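Local coordinates for protein endoglucanase A (Clostridium longisporum, PDB 6Q1I) that hydrolyses internal beta-1,4-glucosidic bonds in barley beta-glucan, lichenan and carboxymethylcellulose, and also degrades xylan, preferring the longer cellooligosaccharides, at residues I35-F47 with E80-W92. Sequence-based numbering, arbitrary orientation. Where two conformers were deposited one is given.
Sequences ITNLSYNTSPISF and EHLDGNNKLNEEW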
ATOM      1  N   ILE A  35      -0.580  12.138  12.779  1.00 10.51           N
ATOM      2  CA  ILE A  35      -0.347  13.336  13.571  1.00 10.47           C
ATOM      3  C   ILE A  35      -1.340  13.305  14.720  1.00 10.88           C
ATOM      4  O   ILE A  35      -2.547  13.489  14.517  1.00 12.46           O
ATOM      5  CB  ILE A  35      -0.502  14.617  12.739  1.00 12.04           C
ATOM      6  CG1 ILE A  35       0.209  14.493  11.389  1.00 12.97           C
ATOM      7  CG2 ILE A  35       0.023  15.817  13.529  1.00 12.94           C
ATOM      8  CD1 ILE A  35       1.687  14.218  11.470  1.00 13.01           C
ATOM      9  N   THR A  36      -0.837  13.074  15.925  1.00 13.04           N
ATOM     10  CA  THR A  36      -1.687  12.804  17.074  1.00 14.78           C
ATOM     11  C   THR A  36      -1.728  13.957  18.075  1.00 16.79           C
ATOM     12  O   THR A  36      -2.232  13.778  19.187  1.00 19.51           O
ATOM     13  CB  THR A  36      -1.221  11.517  17.758  1.00 15.65           C
ATOM     14  OG1 THR A  36       0.120  11.702  18.226  1.00 17.53           O
ATOM     15  CG2 THR A  36      -1.270  10.345  16.785  1.00 17.67           C
ATOM     16  N   ASN A  37      -1.208  15.136  17.718  0.68 16.26           N
ATOM     17  CA  ASN A  37      -1.224  16.298  18.602  0.68 18.25           C
ATOM     18  C   ASN A  37      -2.166  17.389  18.106  0.68 19.48           C
ATOM     19  O   ASN A  37      -2.066  18.534  18.557  0.68 21.20           O
ATOM     20  CB  ASN A  37       0.183  16.875  18.785  0.68 19.21           C
ATOM     21  CG  ASN A  37       0.759  17.419  17.503  0.68 22.44           C
ATOM     22  OD1 ASN A  37       0.466  16.922  16.429  0.68 22.79           O
ATOM     23  ND2 ASN A  37       1.583  18.452  17.614  0.68 24.08           N
ATOM     24  N   LEU A  38      -3.074  17.063  17.189  1.00 19.09           N
ATOM     25  CA  LEU A  38      -3.981  18.025  16.608  1.00 19.02           C
ATOM     26  C   LEU A  38      -5.382  17.823  17.217  1.00 20.68           C
ATOM     27  O   LEU A  38      -5.461  17.734  18.448  1.00 23.58           O
ATOM     28  CB  LEU A  38      -3.920  17.936  15.078  1.00 18.60           C
ATOM     29  CG  LEU A  38      -2.549  18.232  14.488  1.00 17.03           C
ATOM     30  CD1 LEU A  38      -2.569  18.026  12.974  1.00 14.69           C
ATOM     31  CD2 LEU A  38      -2.113  19.649  14.833  1.00 20.25           C
ATOM     32  N   SER A  39      -6.450  17.771  16.437  1.00 19.12           N
ATOM     33  CA  SER A  39      -7.795  17.444  16.883  1.00 18.20           C
ATOM     34  C   SER A  39      -8.543  16.960  15.649  1.00 16.53           C
ATOM     35  O   SER A  39      -8.117  17.213  14.520  1.00 16.23           O
ATOM     36  CB  SER A  39      -8.519  18.661  17.454  1.00 21.30           C
ATOM     37  OG  SER A  39      -8.864  19.540  16.401  1.00 22.09           O
ATOM     38  N   TYR A  40      -9.670  16.274  15.863  1.00 16.86           N
ATOM     39  CA  TYR A  40     -10.386  15.710  14.721  1.00 16.91           C
ATOM     40  C   TYR A  40     -10.988  16.781  13.813  1.00 17.52           C
ATOM     41  O   TYR A  40     -11.336  16.474  12.669  1.00 19.28           O
ATOM     42  CB  TYR A  40     -11.450  14.707  15.169  1.00 20.68           C
ATOM     43  CG  TYR A  40     -12.598  15.312  15.932  1.00 23.23           C
ATOM     44  CD1 TYR A  40     -13.645  15.944  15.271  1.00 23.64           C
ATOM     45  CD2 TYR A  40     -12.651  15.224  17.312  1.00 27.46           C
ATOM     46  CE1 TYR A  40     -14.697  16.492  15.972  1.00 27.08           C
ATOM     47  CE2 TYR A  40     -13.699  15.760  18.014  1.00 28.17           C
ATOM     48  CZ  TYR A  40     -14.718  16.393  17.342  1.00 29.36           C
ATOM     49  OH  TYR A  40     -15.759  16.932  18.053  1.00 32.71           O
ATOM     50  N   ASN A  41     -11.109  18.020  14.286  1.00 16.89           N
ATOM     51  CA  ASN A  41     -11.665  19.116  13.502  0.57 17.67           C
ATOM     52  C   ASN A  41     -10.596  20.018  12.908  1.00 16.21           C
ATOM     53  O   ASN A  41     -10.933  21.016  12.269  1.00 17.40           O
ATOM     54  CB  ASN A  41     -12.608  19.963  14.366  0.57 21.06           C
ATOM     55  CG  ASN A  41     -14.036  19.456  14.351  0.57 24.25           C
ATOM     56  OD1 ASN A  41     -14.404  18.595  13.548  0.57 25.00           O
ATOM     57  ND2 ASN A  41     -14.857  20.001  15.235  0.57 26.20           N
ATOM     58  N   THR A  42      -9.324  19.703  13.115  1.00 14.12           N
ATOM     59  CA  THR A  42      -8.250  20.515  12.567  1.00 13.19           C
ATOM     60  C   THR A  42      -8.204  20.339  11.051  1.00 12.21           C
ATOM     61  O   THR A  42      -8.569  19.289  10.516  1.00 12.81           O
ATOM     62  CB  THR A  42      -6.933  20.098  13.230  1.00 13.37           C
ATOM     63  OG1 THR A  42      -6.987  20.396  14.634  1.00 14.88           O
ATOM     64  CG2 THR A  42      -5.743  20.803  12.629  1.00 13.26           C
ATOM     65  N   SER A  43      -7.756  21.390  10.362  1.00 11.48           N
ATOM     66  CA  SER A  43      -7.657  21.390   8.909  1.00 11.02           C
ATOM     67  C   SER A  43      -6.938  20.145   8.399  1.00 10.90           C
ATOM     68  O   SER A  43      -5.906  19.750   8.958  1.00 10.57           O
ATOM     69  CB  SER A  43      -6.833  22.599   8.459  1.00 12.74           C
ATOM     70  OG  SER A  43      -6.398  22.451   7.113  1.00 15.02           O
ATOM     71  N   PRO A  44      -7.393  19.563   7.283  1.00  9.82           N
ATOM     72  CA  PRO A  44      -6.665  18.425   6.702  1.00 10.94           C
ATOM     73  C   PRO A  44      -5.214  18.729   6.397  1.00 10.04           C
ATOM     74  O   PRO A  44      -4.373  17.822   6.439  1.00 10.58           O
ATOM     75  CB  PRO A  44      -7.460  18.122   5.422  1.00 11.63           C
ATOM     76  CG  PRO A  44      -8.850  18.587   5.739  1.00 12.29           C
ATOM     77  CD  PRO A  44      -8.666  19.822   6.588  1.00 11.58           C
ATOM     78  N   ILE A  45      -4.894  19.980   6.070  1.00 10.45           N
ATOM     79  CA  ILE A  45      -3.552  20.298   5.601  1.00 11.03           C
ATOM     80  C   ILE A  45      -2.543  20.168   6.733  1.00 11.01           C
ATOM     81  O   ILE A  45      -1.367  19.876   6.497  1.00 10.67           O
ATOM     82  CB  ILE A  45      -3.529  21.694   4.950  1.00 13.10           C
ATOM     83  CG1 ILE A  45      -4.674  21.818   3.940  1.00 15.88           C
ATOM     84  CG2 ILE A  45      -2.182  21.942   4.309  1.00 14.13           C
ATOM     85  CD1 ILE A  45      -4.704  20.701   2.894  1.00 17.03           C
ATOM     86  N   SER A  46      -2.984  20.382   7.974  1.00 10.54           N
ATOM     87  CA  SER A  46      -2.103  20.198   9.122  1.00 11.17           C
ATOM     88  C   SER A  46      -1.623  18.759   9.231  1.00 11.58           C
ATOM     89  O   SER A  46      -0.513  18.505   9.711  1.00 12.75           O
ATOM     90  CB  SER A  46      -2.843  20.576  10.403  1.00 12.57           C
ATOM     91  OG  SER A  46      -3.316  21.904  10.335  1.00 14.71           O
ATOM     92  N   PHE A  47      -2.458  17.804   8.831  1.00 10.39           N
ATOM     93  CA  PHE A  47      -2.066  16.397   8.819  1.00 10.30           C
ATOM     94  C   PHE A  47      -1.224  16.077   7.587  1.00 10.22           C
ATOM     95  O   PHE A  47      -0.142  15.492   7.697  1.00 10.50           O
ATOM     96  CB  PHE A  47      -3.326  15.532   8.824  1.00  9.93           C
ATOM     97  CG  PHE A  47      -4.161  15.660  10.073  1.00  9.55           C
ATOM     98  CD1 PHE A  47      -4.033  14.735  11.103  1.00 10.83           C
ATOM     99  CD2 PHE A  47      -5.090  16.682  10.209  1.00 10.84           C
ATOM    100  CE1 PHE A  47      -4.807  14.835  12.242  1.00 12.26           C
ATOM    101  CE2 PHE A  47      -5.868  16.781  11.344  1.00 12.36           C
ATOM    102  CZ  PHE A  47      -5.722  15.854  12.364  1.00 12.84           C
ATOM    103  N   GLU A  80      -7.520   9.620  13.488  1.00 10.47           N
ATOM    104  CA  GLU A  80      -7.442  10.952  14.078  1.00 10.28           C
ATOM    105  C   GLU A  80      -8.529  11.885  13.569  1.00 10.68           C
ATOM    106  O   GLU A  80      -8.654  13.002  14.084  1.00 13.37           O
ATOM    107  CB  GLU A  80      -6.064  11.552  13.785  1.00 11.77           C
ATOM    108  CG  GLU A  80      -4.920  10.975  14.609  1.00 12.20           C
ATOM    109  CD  GLU A  80      -4.475   9.581  14.192  1.00 11.22           C
ATOM    110  OE1 GLU A  80      -4.689   9.181  13.025  1.00 10.74           O
ATOM    111  OE2 GLU A  80      -3.866   8.897  15.038  1.00 12.95           O
ATOM    112  N   HIS A  81      -9.292  11.464  12.563  1.00 10.18           N
ATOM    113  CA  HIS A  81     -10.325  12.278  11.937  1.00 11.32           C
ATOM    114  C   HIS A  81     -11.721  11.848  12.346  1.00 11.68           C
ATOM    115  O   HIS A  81     -12.698  12.390  11.826  1.00 13.06           O
ATOM    116  CB  HIS A  81     -10.139  12.239  10.417  1.00 10.45           C
ATOM    117  CG  HIS A  81      -8.750  12.592  10.005  1.00  9.41           C
ATOM    118  ND1 HIS A  81      -8.273  13.881  10.063  1.00 10.30           N
ATOM    119  CD2 HIS A  81      -7.706  11.820   9.626  1.00 10.10           C
ATOM    120  CE1 HIS A  81      -7.003  13.894   9.705  1.00 10.17           C
ATOM    121  NE2 HIS A  81      -6.633  12.655   9.439  1.00  9.93           N
ATOM    122  N   LEU A  82     -11.829  10.908  13.279  1.00 12.23           N
ATOM    123  CA  LEU A  82     -13.105  10.460  13.807  1.00 12.56           C
ATOM    124  C   LEU A  82     -13.437  11.225  15.083  1.00 13.65           C
ATOM    125  O   LEU A  82     -12.578  11.418  15.950  1.00 14.86           O
ATOM    126  CB  LEU A  82     -13.016   8.973  14.143  1.00 12.30           C
ATOM    127  CG  LEU A  82     -12.823   7.984  12.994  1.00 12.73           C
ATOM    128  CD1 LEU A  82     -12.424   6.625  13.524  1.00 14.50           C
ATOM    129  CD2 LEU A  82     -14.102   7.884  12.182  1.00 13.76           C
ATOM    130  N   ASP A  83     -14.690  11.654  15.199  1.00 14.07           N
ATOM    131  CA  ASP A  83     -15.152  12.299  16.423  1.00 16.33           C
ATOM    132  C   ASP A  83     -15.541  11.230  17.448  1.00 17.40           C
ATOM    133  O   ASP A  83     -15.337  10.033  17.236  1.00 17.30           O
ATOM    134  CB  ASP A  83     -16.230  13.346  16.118  1.00 17.49           C
ATOM    135  CG  ASP A  83     -17.594  12.747  15.752  1.00 18.16           C
ATOM    136  OD1 ASP A  83     -17.818  11.525  15.904  1.00 16.53           O
ATOM    137  OD2 ASP A  83     -18.459  13.529  15.303  1.00 20.56           O
ATOM    138  N   GLY A  84     -16.078  11.664  18.586  1.00 19.41           N
ATOM    139  CA  GLY A  84     -16.403  10.731  19.653  1.00 20.54           C
ATOM    140  C   GLY A  84     -17.518   9.764  19.320  1.00 21.02           C
ATOM    141  O   GLY A  84     -17.696   8.777  20.044  1.00 23.76           O
ATOM    142  N   ASN A  85     -18.274  10.034  18.258  1.00 20.77           N
ATOM    143  CA  ASN A  85     -19.291   9.128  17.747  1.00 20.95           C
ATOM    144  C   ASN A  85     -18.797   8.326  16.555  1.00 18.89           C
ATOM    145  O   ASN A  85     -19.605   7.696  15.870  1.00 19.38           O
ATOM    146  CB  ASN A  85     -20.545   9.906  17.341  1.00 24.32           C
ATOM    147  CG  ASN A  85     -21.146  10.682  18.489  1.00 27.39           C
ATOM    148  OD1 ASN A  85     -21.443  11.871  18.363  1.00 29.87           O
ATOM    149  ND2 ASN A  85     -21.326  10.014  19.619  1.00 27.94           N
ATOM    150  N   ASN A  86     -17.495   8.359  16.276  1.00 16.17           N
ATOM    151  CA  ASN A  86     -16.916   7.669  15.127  1.00 15.33           C
ATOM    152  C   ASN A  86     -17.439   8.201  13.796  1.00 14.42           C
ATOM    153  O   ASN A  86     -17.477   7.468  12.808  1.00 15.57           O
ATOM    154  CB  ASN A  86     -17.077   6.150  15.224  1.00 17.29           C
ATOM    155  CG  ASN A  86     -16.173   5.542  16.275  1.00 17.95           C
ATOM    156  OD1 ASN A  86     -15.060   6.017  16.507  1.00 18.39           O
ATOM    157  ND2 ASN A  86     -16.640   4.476  16.909  1.00 20.16           N
ATOM    158  N   LYS A  87     -17.806   9.483  13.740  1.00 14.61           N
ATOM    159  CA  LYS A  87     -18.135  10.131  12.475  1.00 14.38           C
ATOM    160  C   LYS A  87     -16.890  10.823  11.927  1.00 13.00           C
ATOM    161  O   LYS A  87     -16.202  11.550  12.654  1.00 13.90           O
ATOM    162  CB  LYS A  87     -19.268  11.150  12.635  1.00 17.25           C
ATOM    163  CG  LYS A  87     -19.719  11.769  11.306  1.00 21.21           C
ATOM    164  CD  LYS A  87     -20.979  12.614  11.435  1.00 26.87           C
ATOM    165  CE  LYS A  87     -20.662  14.053  11.791  1.00 30.93           C
ATOM    166  NZ  LYS A  87     -21.897  14.829  12.146  1.00 33.44           N
ATOM    167  N   LEU A  88     -16.605  10.599  10.645  1.00 12.61           N
ATOM    168  CA  LEU A  88     -15.460  11.237  10.009  1.00 12.04           C
ATOM    169  C   LEU A  88     -15.708  12.720   9.803  1.00 12.23           C
ATOM    170  O   LEU A  88     -16.797  13.140   9.407  1.00 14.89           O
ATOM    171  CB  LEU A  88     -15.190  10.636   8.632  1.00 13.51           C
ATOM    172  CG  LEU A  88     -14.423   9.318   8.603  1.00 12.52           C
ATOM    173  CD1 LEU A  88     -14.401   8.749   7.181  1.00 12.09           C
ATOM    174  CD2 LEU A  88     -13.008   9.479   9.124  1.00 12.35           C
ATOM    175  N   ASN A  89     -14.670  13.505  10.034  1.00 11.70           N
ATOM    176  CA  ASN A  89     -14.709  14.918   9.698  1.00 12.14           C
ATOM    177  C   ASN A  89     -14.884  15.095   8.194  1.00 12.27           C
ATOM    178  O   ASN A  89     -14.177  14.480   7.391  1.00 11.63           O
ATOM    179  CB  ASN A  89     -13.419  15.572  10.163  1.00 13.33           C
ATOM    180  CG  ASN A  89     -13.343  17.020   9.781  1.00 14.17           C
ATOM    181  OD1 ASN A  89     -12.883  17.360   8.699  1.00 14.09           O
ATOM    182  ND2 ASN A  89     -13.800  17.889  10.667  1.00 17.57           N
ATOM    183  N   GLU A  90     -15.812  15.969   7.815  1.00 13.39           N
ATOM    184  CA  GLU A  90     -16.184  16.084   6.411  1.00 14.43           C
ATOM    185  C   GLU A  90     -15.124  16.793   5.586  1.00 12.44           C
ATOM    186  O   GLU A  90     -14.957  16.482   4.402  1.00 12.35           O
ATOM    187  CB  GLU A  90     -17.512  16.820   6.291  1.00 18.83           C
ATOM    188  CG  GLU A  90     -18.682  15.915   6.584  1.00 27.21           C
ATOM    189  CD  GLU A  90     -19.904  16.679   7.006  1.00 33.81           C
ATOM    190  OE1 GLU A  90     -19.979  17.877   6.680  1.00 36.34           O
ATOM    191  OE2 GLU A  90     -20.779  16.084   7.671  1.00 37.11           O
ATOM    192  N   GLU A  91     -14.406  17.749   6.174  1.00 11.90           N
ATOM    193  CA  GLU A  91     -13.318  18.388   5.445  1.00 11.28           C
ATOM    194  C   GLU A  91     -12.203  17.394   5.132  1.00  9.93           C
ATOM    195  O   GLU A  91     -11.593  17.458   4.057  1.00 10.21           O
ATOM    196  CB  GLU A  91     -12.804  19.596   6.217  1.00 15.51           C
ATOM    197  CG  GLU A  91     -13.747  20.799   6.157  1.00 20.72           C
ATOM    198  CD  GLU A  91     -13.933  21.358   4.735  1.00 27.37           C
ATOM    199  OE1 GLU A  91     -12.944  21.449   3.969  1.00 29.92           O
ATOM    200  OE2 GLU A  91     -15.078  21.715   4.380  1.00 33.04           O
ATOM    201  N   TRP A  92     -11.930  16.457   6.053  1.00 10.31           N
ATOM    202  CA  TRP A  92     -10.952  15.410   5.775  1.00  9.63           C
ATOM    203  C   TRP A  92     -11.377  14.574   4.575  1.00  8.79           C
ATOM    204  O   TRP A  92     -10.598  14.358   3.640  1.00  9.47           O
ATOM    205  CB  TRP A  92     -10.760  14.523   7.005  1.00  9.46           C
ATOM    206  CG  TRP A  92      -9.773  13.424   6.746  1.00  8.85           C
ATOM    207  CD1 TRP A  92     -10.038  12.096   6.615  1.00  8.47           C
ATOM    208  CD2 TRP A  92      -8.361  13.574   6.546  1.00  8.78           C
ATOM    209  NE1 TRP A  92      -8.875  11.406   6.355  1.00  9.58           N
ATOM    210  CE2 TRP A  92      -7.832  12.294   6.307  1.00  8.81           C
ATOM    211  CE3 TRP A  92      -7.491  14.670   6.550  1.00  9.40           C
ATOM    212  CZ2 TRP A  92      -6.470  12.081   6.079  1.00  9.23           C
ATOM    213  CZ3 TRP A  92      -6.152  14.456   6.308  1.00  9.45           C
ATOM    214  CH2 TRP A  92      -5.653  13.175   6.083  1.00  8.68           C
TER
HETATM  215  O   HOH W   1      -3.217  11.258  11.533  1.00 11.50           O
HETATM  216  O   HOH W   2     -10.022  15.823  10.504  1.00 20.10           O
HETATM  217  O   HOH W   3     -16.783  14.353  19.482  1.00 32.56           O
HETATM  218  O   HOH W   4     -10.099  17.818   8.838  1.00 18.24           O
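In the family 5 catalytic domain of this longer protein, an eight-stranded beta/alpha barrel, two of the loops that follow barrel strands meet through an aromatic cluster in which Phe47 receives His81. The histidine comes edge-on, an edge-to-face pair with ring planes 59° apart, and its CE1 stands over the middle of the phenylalanine ring, 3.4 Å from Phe47 CG. A polarised C-H suits a pi face. His81 ND1 shares water 2 with Tyr40 O, which would restrain the imidazole's rotation. One face of His81 lies on Trp92, and Leu38 CD1 covers the Phe47 face opposite the histidine. Pro44, just after the capping residue Ser43, adds a compact apolar wedge, with CB 3.6 Å from Trp92 CE3.

Nearer solvent, Tyr40 spreads over the Asx turn of Asp83. Its CG sits between backbone N and carbonyl carbon (chi1 67°), which swings the ring across the turn, and Asp83 CB makes a CH-pi contact 3.6 Å from the Tyr40 ring centroid. The Asp83 carboxylate meanwhile serves the backbone: OD1 accepts from Asn85 N and Lys87 N on opposite faces of its plane. Asn89 OD1 caps the following helix, and Trp92 N comes to it in the plane of the carbonyl (3.0 Å).

At the other end, Glu80 OE1 reaches Ile35 N through water 1, and its OE2 pairs with Lys34 in a salt bridge. Trp78 meets Trp92 nearly at right angles. The loops run on from the ends of strands 23-27 and 71-74 and meet at the periphery of the barrel; the 80-92 segment leads into helix 90-105, and Leu88 rests on helix 128-145.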